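Local coordinates for LPG0439 HIT-related domain-containing protein (PDB 5L0L), which is of unknown function but carries a HIT-related domain and comes from a probable membrane protein of Legionella pneumophila, at residues D18-A22 against G23-A27. Numbering follows the deposited sequence.
Sequences DYTRA and GTSIA
Gly23 N donates a hydrogen bond to Thr20 O at 2.9 Å and closes a type I beta turn from Thr20 to Gly23. The N-H approaches from above the carbonyl plane, 46° out of it. A second type I turn, Asp18 to Arg21, overlaps the first, and its backbone bond is weak. Gly23 has positive phi (80°), which favours glycine and lets the chain turn from the loop into strand 25-31.

Two waters join the turn to Thr24 and to Ser25, the first residue of strand 25-31. Water 1 donates to Tyr19 O and accepts from Thr24 N, both at 2.9 Å. Water 2 donates to Thr20 O and accepts from Ser25 N, both at 2.9 Å. Thr20 O is therefore gripped twice, by Gly23 N and by this water.

Side-chain packing between the two segments is light. The Thr20 methyl CG2 lies 4.2 Å from Ser25 CB. The same methyl sits 3.5 Å above one face of the Tyr19 ring, offset toward its rim. Ser25 OG approaches that ring obliquely, 4.2 Å from Tyr19 CE2. Tyr19 also packs on strands 35-41 and 51-58. A chi1 of 69° sets Thr24 CG2 next to its own backbone N, where it meets Ala22 O at 3.7 Å, and leaves Thr24 OG1 hydrogen-bonded to Leu41 O.

On the far side of the turn, Arg21 NH2 forms a salt bridge with Asp18 OD2. The hydrogen bond within it is weak, being strongly bent. The same nitrogen also bonds to Gly13 O. A classic beta bulge sets Ile26 and Ala27 together against Val39 of strand 35-41.

The water bridges satisfy Tyr19 O, Thr24 N and Ser25 N. The turn is thus held mostly by main-chain polar atoms and water, not by side chains meeting each other.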
# COMPACT_ATOMS: atom_id res chain seq x y z
N ASP A 18 -4.68 -21.81 10.32
CA ASP A 18 -3.72 -22.81 9.80
C ASP A 18 -3.16 -22.28 8.47
O ASP A 18 -3.33 -22.90 7.40
CB ASP A 18 -4.39 -24.19 9.64
CG ASP A 18 -3.39 -25.31 9.31
OD1 ASP A 18 -2.15 -25.11 9.40
OD2 ASP A 18 -3.86 -26.40 8.93
N TYR A 19 -2.48 -21.14 8.56
CA TYR A 19 -2.09 -20.39 7.36
C TYR A 19 -1.00 -21.03 6.52
O TYR A 19 -0.88 -20.68 5.31
CB TYR A 19 -1.69 -18.95 7.71
CG TYR A 19 -0.34 -18.80 8.39
CD1 TYR A 19 -0.21 -18.88 9.78
CD2 TYR A 19 0.79 -18.55 7.62
CE1 TYR A 19 1.04 -18.72 10.38
CE2 TYR A 19 2.02 -18.40 8.21
CZ TYR A 19 2.15 -18.48 9.58
OH TYR A 19 3.40 -18.32 10.11
N THR A 20 -0.20 -21.93 7.13
CA THR A 20 0.92 -22.59 6.40
C THR A 20 0.50 -23.81 5.60
O THR A 20 1.29 -24.26 4.77
CB THR A 20 2.11 -23.04 7.31
OG1 THR A 20 1.70 -24.14 8.14
CG2 THR A 20 2.64 -21.89 8.18
N ARG A 21 -0.72 -24.32 5.82
CA ARG A 21 -1.19 -25.56 5.17
C ARG A 21 -1.23 -25.48 3.65
O ARG A 21 -1.01 -26.49 2.98
CB ARG A 21 -2.58 -25.98 5.69
CG ARG A 21 -3.05 -27.37 5.20
CD ARG A 21 -4.44 -27.73 5.73
NE ARG A 21 -5.43 -26.69 5.38
CZ ARG A 21 -6.27 -26.06 6.21
NH1 ARG A 21 -7.11 -25.14 5.71
NH2 ARG A 21 -6.33 -26.34 7.52
N ALA A 22 -1.50 -24.30 3.10
CA ALA A 22 -1.44 -24.10 1.65
C ALA A 22 -0.05 -24.34 1.05
O ALA A 22 0.06 -24.51 -0.17
CB ALA A 22 -1.96 -22.71 1.27
N GLY A 23 1.00 -24.34 1.89
CA GLY A 23 2.36 -24.67 1.48
C GLY A 23 3.06 -23.53 0.79
O GLY A 23 3.88 -23.75 -0.12
N THR A 24 2.73 -22.29 1.18
CA THR A 24 3.30 -21.13 0.48
C THR A 24 4.05 -20.16 1.40
O THR A 24 4.40 -19.07 0.98
CB THR A 24 2.23 -20.35 -0.31
OG1 THR A 24 1.32 -19.70 0.58
CG2 THR A 24 1.46 -21.27 -1.22
N SER A 25 4.36 -20.59 2.62
CA SER A 25 5.00 -19.68 3.55
C SER A 25 6.49 -19.43 3.22
O SER A 25 7.28 -20.38 3.02
CB SER A 25 4.81 -20.19 4.99
OG SER A 25 5.42 -19.27 5.89
N ILE A 26 6.87 -18.16 3.20
CA ILE A 26 8.23 -17.71 3.02
C ILE A 26 8.91 -17.50 4.38
O ILE A 26 10.02 -18.00 4.59
CB ILE A 26 8.30 -16.41 2.20
CG1 ILE A 26 7.74 -16.65 0.79
CG2 ILE A 26 9.72 -15.83 2.16
CD1 ILE A 26 7.32 -15.38 0.05
N ALA A 27 8.26 -16.75 5.27
CA ALA A 27 8.91 -16.36 6.55
C ALA A 27 7.94 -15.86 7.57
O ALA A 27 6.82 -15.46 7.24
CB ALA A 27 10.00 -15.30 6.32
O HOH W 1 0.98 -21.05 3.16
O HOH W 2 3.91 -23.11 4.08